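Local coordinates for protein Exo-poly-alpha-D-galacturonosidase (Thermotoga maritima, PDB 3JUR) that probably hydrolyses polygalacturonic acid chains of pectin, releasing galacturonic acid from chain ends as an exo-acting glycoside hydrolase of family 28, at residues V100-N112 and K266-V278. Numbering follows the deposited sequence.
Sequences VVLTRFEGIELYN and KSGRDADGRRIGV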
ATOM      1  N   VAL D 100      42.702 -30.777  31.166  1.00 23.41           N
ATOM      2  CA  VAL D 100      42.317 -29.566  30.442  1.00 23.50           C
ATOM      3  C   VAL D 100      43.046 -29.459  29.099  1.00 23.34           C
ATOM      4  O   VAL D 100      44.192 -29.880  28.974  1.00 23.16           O
ATOM      5  CB  VAL D 100      42.558 -28.282  31.294  1.00 23.54           C
ATOM      6  CG1 VAL D 100      41.582 -28.219  32.459  1.00 23.81           C
ATOM      7  CG2 VAL D 100      44.003 -28.217  31.809  1.00 23.65           C
ATOM      8  N   VAL D 101      42.358 -28.920  28.097  1.00 23.49           N
ATOM      9  CA  VAL D 101      42.946 -28.692  26.774  1.00 23.51           C
ATOM     10  C   VAL D 101      42.784 -27.227  26.373  1.00 23.63           C
ATOM     11  O   VAL D 101      41.964 -26.512  26.955  1.00 23.81           O
ATOM     12  CB  VAL D 101      42.311 -29.603  25.682  1.00 23.64           C
ATOM     13  CG1 VAL D 101      42.540 -31.074  26.000  1.00 23.06           C
ATOM     14  CG2 VAL D 101      40.813 -29.301  25.496  1.00 23.25           C
ATOM     15  N   LEU D 102      43.569 -26.783  25.391  1.00 23.68           N
ATOM     16  CA  LEU D 102      43.414 -25.449  24.822  1.00 23.83           C
ATOM     17  C   LEU D 102      42.046 -25.343  24.176  1.00 23.99           C
ATOM     18  O   LEU D 102      41.707 -26.126  23.287  1.00 23.89           O
ATOM     19  CB  LEU D 102      44.505 -25.153  23.788  1.00 23.90           C
ATOM     20  CG  LEU D 102      44.421 -23.833  23.006  1.00 24.21           C
ATOM     21  CD1 LEU D 102      44.623 -22.609  23.906  1.00 24.39           C
ATOM     22  CD2 LEU D 102      45.442 -23.836  21.882  1.00 24.97           C
ATOM     23  N   THR D 103      41.262 -24.373  24.637  1.00 24.14           N
ATOM     24  CA  THR D 103      39.899 -24.190  24.155  1.00 24.25           C
ATOM     25  C   THR D 103      39.463 -22.728  24.340  1.00 24.19           C
ATOM     26  O   THR D 103      40.304 -21.834  24.519  1.00 24.15           O
ATOM     27  CB  THR D 103      38.906 -25.228  24.803  1.00 24.24           C
ATOM     28  OG1 THR D 103      37.644 -25.203  24.118  1.00 24.94           O
ATOM     29  CG2 THR D 103      38.693 -24.974  26.299  1.00 24.43           C
ATOM     30  N   ARG D 104      38.163 -22.484  24.289  1.00 24.03           N
ATOM     31  CA  ARG D 104      37.658 -21.126  24.349  1.00 24.19           C
ATOM     32  C   ARG D 104      36.301 -21.116  25.042  1.00 24.13           C
ATOM     33  O   ARG D 104      35.508 -22.039  24.865  1.00 24.60           O
ATOM     34  CB  ARG D 104      37.560 -20.561  22.926  1.00 24.32           C
ATOM     35  CG  ARG D 104      37.969 -19.103  22.818  1.00 24.83           C
ATOM     36  CD  ARG D 104      37.861 -18.564  21.405  1.00 24.85           C
ATOM     37  NE  ARG D 104      39.172 -18.425  20.783  1.00 24.20           N
ATOM     38  CZ  ARG D 104      39.492 -17.484  19.901  1.00 23.93           C
ATOM     39  NH1 ARG D 104      38.597 -16.569  19.531  1.00 24.12           N
ATOM     40  NH2 ARG D 104      40.715 -17.452  19.393  1.00 23.65           N
ATOM     41  N   PHE D 105      36.041 -20.097  25.853  1.00 23.90           N
ATOM     42  CA  PHE D 105      34.713 -19.922  26.444  1.00 23.70           C
ATOM     43  C   PHE D 105      34.199 -18.508  26.204  1.00 23.60           C
ATOM     44  O   PHE D 105      34.788 -17.534  26.672  1.00 23.74           O
ATOM     45  CB  PHE D 105      34.707 -20.249  27.945  1.00 23.75           C
ATOM     46  CG  PHE D 105      33.320 -20.346  28.544  1.00 23.49           C
ATOM     47  CD1 PHE D 105      32.672 -21.573  28.631  1.00 22.84           C
ATOM     48  CD2 PHE D 105      32.661 -19.204  29.011  1.00 23.61           C
ATOM     49  CE1 PHE D 105      31.399 -21.669  29.184  1.00 22.61           C
ATOM     50  CE2 PHE D 105      31.386 -19.289  29.560  1.00 23.27           C
ATOM     51  CZ  PHE D 105      30.754 -20.527  29.648  1.00 23.86           C
ATOM     52  N   GLU D 106      33.094 -18.416  25.472  1.00 23.48           N
ATOM     53  CA  GLU D 106      32.474 -17.136  25.087  1.00 23.39           C
ATOM     54  C   GLU D 106      33.497 -16.074  24.668  1.00 23.09           C
ATOM     55  O   GLU D 106      33.492 -14.942  25.169  1.00 22.90           O
ATOM     56  CB  GLU D 106      31.507 -16.642  26.176  1.00 23.36           C
ATOM     57  CG  GLU D 106      30.282 -17.557  26.332  1.00 24.25           C
ATOM     58  CD  GLU D 106      29.262 -17.061  27.349  1.00 27.14           C
ATOM     59  OE1 GLU D 106      29.656 -16.501  28.396  1.00 28.70           O
ATOM     60  OE2 GLU D 106      28.053 -17.255  27.107  1.00 28.13           O
ATOM     61  N   GLY D 107      34.377 -16.471  23.747  1.00 22.72           N
ATOM     62  CA  GLY D 107      35.329 -15.560  23.116  1.00 22.24           C
ATOM     63  C   GLY D 107      36.666 -15.348  23.812  1.00 22.16           C
ATOM     64  O   GLY D 107      37.488 -14.562  23.336  1.00 21.92           O
ATOM     65  N   ILE D 108      36.896 -16.032  24.929  1.00 21.93           N
ATOM     66  CA  ILE D 108      38.183 -15.923  25.633  1.00 22.03           C
ATOM     67  C   ILE D 108      38.868 -17.292  25.746  1.00 22.40           C
ATOM     68  O   ILE D 108      38.253 -18.269  26.189  1.00 22.54           O
ATOM     69  CB  ILE D 108      38.044 -15.251  27.039  1.00 22.08           C
ATOM     70  CG1 ILE D 108      37.477 -13.829  26.916  1.00 21.09           C
ATOM     71  CG2 ILE D 108      39.403 -15.209  27.768  1.00 21.45           C
ATOM     72  CD1 ILE D 108      36.930 -13.256  28.208  1.00 20.01           C
ATOM     73  N   GLU D 109      40.136 -17.346  25.332  1.00 22.23           N
ATOM     74  CA  GLU D 109      40.929 -18.574  25.381  1.00 22.44           C
ATOM     75  C   GLU D 109      41.253 -18.991  26.809  1.00 22.06           C
ATOM     76  O   GLU D 109      41.487 -18.148  27.677  1.00 22.01           O
ATOM     77  CB  GLU D 109      42.234 -18.404  24.600  1.00 22.70           C
ATOM     78  CG  GLU D 109      42.049 -18.272  23.097  1.00 23.77           C
ATOM     79  CD  GLU D 109      43.354 -18.402  22.336  1.00 25.63           C
ATOM     80  OE1 GLU D 109      43.329 -18.897  21.185  1.00 26.54           O
ATOM     81  OE2 GLU D 109      44.402 -18.012  22.888  1.00 26.47           O
ATOM     82  N   LEU D 110      41.259 -20.298  27.042  1.00 21.83           N
ATOM     83  CA  LEU D 110      41.578 -20.858  28.353  1.00 21.45           C
ATOM     84  C   LEU D 110      41.928 -22.343  28.237  1.00 21.51           C
ATOM     85  O   LEU D 110      41.806 -22.942  27.163  1.00 21.53           O
ATOM     86  CB  LEU D 110      40.394 -20.671  29.317  1.00 21.15           C
ATOM     87  CG  LEU D 110      39.211 -21.644  29.240  1.00 20.73           C
ATOM     88  CD1 LEU D 110      38.318 -21.480  30.445  1.00 20.10           C
ATOM     89  CD2 LEU D 110      38.409 -21.483  27.952  1.00 19.33           C
ATOM     90  N   TYR D 111      42.374 -22.923  29.346  1.00 21.55           N
ATOM     91  CA  TYR D 111      42.469 -24.371  29.469  1.00 21.50           C
ATOM     92  C   TYR D 111      41.309 -24.861  30.321  1.00 21.43           C
ATOM     93  O   TYR D 111      41.103 -24.397  31.446  1.00 21.76           O
ATOM     94  CB  TYR D 111      43.831 -24.796  30.026  1.00 21.37           C
ATOM     95  CG  TYR D 111      44.902 -24.790  28.964  1.00 21.61           C
ATOM     96  CD1 TYR D 111      45.320 -25.975  28.363  1.00 22.37           C
ATOM     97  CD2 TYR D 111      45.473 -23.593  28.534  1.00 22.28           C
ATOM     98  CE1 TYR D 111      46.301 -25.969  27.370  1.00 23.40           C
ATOM     99  CE2 TYR D 111      46.445 -23.573  27.543  1.00 23.32           C
ATOM    100  CZ  TYR D 111      46.857 -24.762  26.964  1.00 23.95           C
ATOM    101  OH  TYR D 111      47.825 -24.733  25.982  1.00 25.11           O
ATOM    102  N   ASN D 112      40.537 -25.782  29.759  1.00 21.46           N
ATOM    103  CA  ASN D 112      39.286 -26.227  30.356  1.00 21.55           C
ATOM    104  C   ASN D 112      38.933 -27.625  29.855  1.00 21.58           C
ATOM    105  O   ASN D 112      39.668 -28.201  29.049  1.00 21.42           O
ATOM    106  CB  ASN D 112      38.162 -25.231  30.025  1.00 21.44           C
ATOM    107  CG  ASN D 112      36.889 -25.474  30.831  1.00 21.34           C
ATOM    108  OD1 ASN D 112      36.931 -25.910  31.986  1.00 20.98           O
ATOM    109  ND2 ASN D 112      35.748 -25.182  30.220  1.00 19.95           N
ATOM    110  N   LYS D 266      31.698 -15.021  14.969  1.00 24.73           N
ATOM    111  CA  LYS D 266      32.430 -14.437  16.097  1.00 25.05           C
ATOM    112  C   LYS D 266      33.924 -14.322  15.792  1.00 25.26           C
ATOM    113  O   LYS D 266      34.386 -14.791  14.745  1.00 25.98           O
ATOM    114  CB  LYS D 266      32.204 -15.272  17.369  1.00 24.89           C
ATOM    115  CG  LYS D 266      30.742 -15.469  17.754  1.00 24.36           C
ATOM    116  CD  LYS D 266      30.613 -16.333  19.001  1.00 25.16           C
ATOM    117  CE  LYS D 266      29.154 -16.604  19.357  1.00 24.98           C
ATOM    118  NZ  LYS D 266      28.470 -15.419  19.944  1.00 26.16           N
ATOM    119  N   SER D 267      34.673 -13.682  16.692  1.00 25.44           N
ATOM    120  CA  SER D 267      36.127 -13.501  16.538  1.00 25.27           C
ATOM    121  C   SER D 267      36.818 -13.034  17.827  1.00 25.25           C
ATOM    122  O   SER D 267      37.771 -12.239  17.792  1.00 25.17           O
ATOM    123  CB  SER D 267      36.452 -12.542  15.381  1.00 25.31           C
ATOM    124  OG  SER D 267      35.882 -11.265  15.596  1.00 25.12           O
ATOM    125  N   GLY D 268      36.347 -13.541  18.961  1.00 25.14           N
ATOM    126  CA  GLY D 268      36.956 -13.223  20.249  1.00 24.69           C
ATOM    127  C   GLY D 268      36.319 -12.035  20.949  1.00 24.61           C
ATOM    128  O   GLY D 268      35.674 -11.189  20.325  1.00 23.99           O
ATOM    129  N   ARG D 269      36.528 -11.975  22.257  1.00 24.68           N
ATOM    130  CA  ARG D 269      35.889 -10.989  23.110  1.00 24.70           C
ATOM    131  C   ARG D 269      36.930 -10.070  23.743  1.00 24.59           C
ATOM    132  O   ARG D 269      37.943 -10.533  24.270  1.00 24.39           O
ATOM    133  CB  ARG D 269      35.087 -11.715  24.194  1.00 24.70           C
ATOM    134  CG  ARG D 269      34.411 -10.822  25.225  1.00 25.38           C
ATOM    135  CD  ARG D 269      33.817 -11.658  26.354  1.00 25.95           C
ATOM    136  NE  ARG D 269      32.636 -12.405  25.917  1.00 27.35           N
ATOM    137  CZ  ARG D 269      31.386 -12.127  26.284  1.00 28.14           C
ATOM    138  NH1 ARG D 269      30.376 -12.860  25.824  1.00 28.43           N
ATOM    139  NH2 ARG D 269      31.141 -11.115  27.108  1.00 27.96           N
ATOM    140  N   ASP D 270      36.669  -8.766  23.676  1.00 24.62           N
ATOM    141  CA  ASP D 270      37.450  -7.749  24.389  1.00 24.74           C
ATOM    142  C   ASP D 270      38.970  -7.899  24.199  1.00 24.78           C
ATOM    143  O   ASP D 270      39.422  -8.217  23.096  1.00 24.98           O
ATOM    144  CB  ASP D 270      37.035  -7.699  25.871  1.00 24.72           C
ATOM    145  CG  ASP D 270      35.530  -7.458  26.059  1.00 25.52           C
ATOM    146  OD1 ASP D 270      34.848  -7.020  25.107  1.00 25.79           O
ATOM    147  OD2 ASP D 270      35.018  -7.709  27.170  1.00 27.23           O
ATOM    148  N   ALA D 271      39.747  -7.677  25.259  1.00 24.61           N
ATOM    149  CA  ALA D 271      41.210  -7.701  25.169  1.00 24.96           C
ATOM    150  C   ALA D 271      41.779  -8.944  24.468  1.00 25.05           C
ATOM    151  O   ALA D 271      42.670  -8.820  23.625  1.00 24.95           O
ATOM    152  CB  ALA D 271      41.847  -7.515  26.546  1.00 24.75           C
ATOM    153  N   ASP D 272      41.252 -10.121  24.802  1.00 25.24           N
ATOM    154  CA  ASP D 272      41.719 -11.387  24.216  1.00 25.78           C
ATOM    155  C   ASP D 272      41.469 -11.431  22.707  1.00 25.60           C
ATOM    156  O   ASP D 272      42.317 -11.896  21.942  1.00 25.67           O
ATOM    157  CB  ASP D 272      41.043 -12.580  24.894  1.00 25.90           C
ATOM    158  CG  ASP D 272      41.951 -13.787  24.997  1.00 26.89           C
ATOM    159  OD1 ASP D 272      43.006 -13.683  25.650  1.00 29.29           O
ATOM    160  OD2 ASP D 272      41.605 -14.848  24.440  1.00 28.14           O
ATOM    161  N   GLY D 273      40.302 -10.942  22.296  1.00 25.46           N
ATOM    162  CA  GLY D 273      39.947 -10.822  20.883  1.00 25.43           C
ATOM    163  C   GLY D 273      40.823  -9.841  20.122  1.00 25.53           C
ATOM    164  O   GLY D 273      41.200 -10.103  18.981  1.00 25.39           O
ATOM    165  N   ARG D 274      41.148  -8.711  20.752  1.00 25.82           N
ATOM    166  CA  ARG D 274      42.063  -7.728  20.157  1.00 26.12           C
ATOM    167  C   ARG D 274      43.502  -8.223  20.093  1.00 26.06           C
ATOM    168  O   ARG D 274      44.208  -7.930  19.131  1.00 26.29           O
ATOM    169  CB  ARG D 274      42.028  -6.397  20.906  1.00 26.09           C
ATOM    170  CG  ARG D 274      40.825  -5.561  20.607  1.00 26.31           C
ATOM    171  CD  ARG D 274      40.775  -4.353  21.517  1.00 27.16           C
ATOM    172  NE  ARG D 274      39.447  -4.276  22.102  1.00 29.61           N
ATOM    173  CZ  ARG D 274      39.180  -4.360  23.400  1.00 29.08           C
ATOM    174  NH1 ARG D 274      40.152  -4.471  24.290  1.00 27.01           N
ATOM    175  NH2 ARG D 274      37.921  -4.307  23.801  1.00 29.97           N
ATOM    176  N   ARG D 275      43.934  -8.945  21.126  1.00 26.28           N
ATOM    177  CA  ARG D 275      45.280  -9.531  21.176  1.00 26.24           C
ATOM    178  C   ARG D 275      45.518 -10.468  19.986  1.00 26.16           C
ATOM    179  O   ARG D 275      46.503 -10.308  19.260  1.00 26.33           O
ATOM    180  CB  ARG D 275      45.519 -10.273  22.505  1.00 26.38           C
ATOM    181  CG  ARG D 275      46.851 -11.054  22.581  1.00 27.09           C
ATOM    182  CD  ARG D 275      46.968 -11.908  23.847  1.00 27.82           C
ATOM    183  NE  ARG D 275      45.917 -12.929  23.958  1.00 29.41           N
ATOM    184  CZ  ARG D 275      46.028 -14.185  23.524  1.00 29.64           C
ATOM    185  NH1 ARG D 275      47.144 -14.600  22.939  1.00 29.98           N
ATOM    186  NH2 ARG D 275      45.017 -15.035  23.675  1.00 30.21           N
ATOM    187  N   ILE D 276      44.613 -11.429  19.794  1.00 25.88           N
ATOM    188  CA  ILE D 276      44.715 -12.396  18.695  1.00 25.54           C
ATOM    189  C   ILE D 276      44.519 -11.681  17.353  1.00 25.52           C
ATOM    190  O   ILE D 276      45.231 -11.957  16.386  1.00 25.54           O
ATOM    191  CB  ILE D 276      43.734 -13.578  18.891  1.00 25.60           C
ATOM    192  CG1 ILE D 276      44.133 -14.382  20.134  1.00 25.59           C
ATOM    193  CG2 ILE D 276      43.711 -14.496  17.664  1.00 25.55           C
ATOM    194  CD1 ILE D 276      42.999 -15.151  20.771  1.00 26.43           C
ATOM    195  N   GLY D 277      43.567 -10.748  17.320  1.00 25.16           N
ATOM    196  CA  GLY D 277      43.349  -9.861  16.175  1.00 24.96           C
ATOM    197  C   GLY D 277      43.107 -10.538  14.835  1.00 24.71           C
ATOM    198  O   GLY D 277      43.588 -10.063  13.812  1.00 24.73           O
ATOM    199  N   VAL D 278      42.373 -11.650  14.841  1.00 24.33           N
ATOM    200  CA  VAL D 278      42.047 -12.364  13.606  1.00 23.92           C
ATOM    201  C   VAL D 278      40.539 -12.306  13.378  1.00 23.74           C
ATOM    202  O   VAL D 278      39.768 -12.729  14.237  1.00 23.72           O
ATOM    203  CB  VAL D 278      42.543 -13.839  13.618  1.00 23.94           C
ATOM    204  CG1 VAL D 278      42.063 -14.581  12.373  1.00 23.01           C
ATOM    205  CG2 VAL D 278      44.069 -13.898  13.709  1.00 23.84           C
TER
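R269 and D272 reach from the 266-278 segment to the turn and second strand of a β-hairpin, each gripping its backbone. The R269 chain leaves the backbone with CG opposite N (chi1 177°) and then folds at its third torsion, which lays it across the turn: its NE donates to E106 O, 2.8 Å away and nearly in line with that carbonyl, while its backbone N bonds to G107 O at 3.0 Å. Its NH1 also forms a salt bridge with E304. G107, in the type I' turn from F105 to I108, lies against G268, and a CB on it would run into R269 CB. In this right-handed parallel β-helix of the pectin lyase-like kind, the hairpin and the short helix 270-276 both belong to excursions from the coils, and strand 108-112 meets the helix at about a right angle (95°). From the helix, D272 OD2 receives E109 N at 3.0 Å in an almost straight bond, approached from above the carboxylate plane. D272 OD1 pairs with R275 and R180. The E109 and R275 side chains cross at about a right angle, with their carboxylate and guanidinium planes turned 50° apart; NH2 of R275 points in its own plane to E109 OE2 (3.1 Å), whereas OE1 takes Y196 OH and a weak bond from R104 NH2. I276 CD1 presses against both groups, 3.5 Å from R104 NH2 and 3.6 Å from E109 CD. With an alanine in place of E109, R104 and Y196 would probably lose this acceptor and R275 its salt bridge to the hairpin.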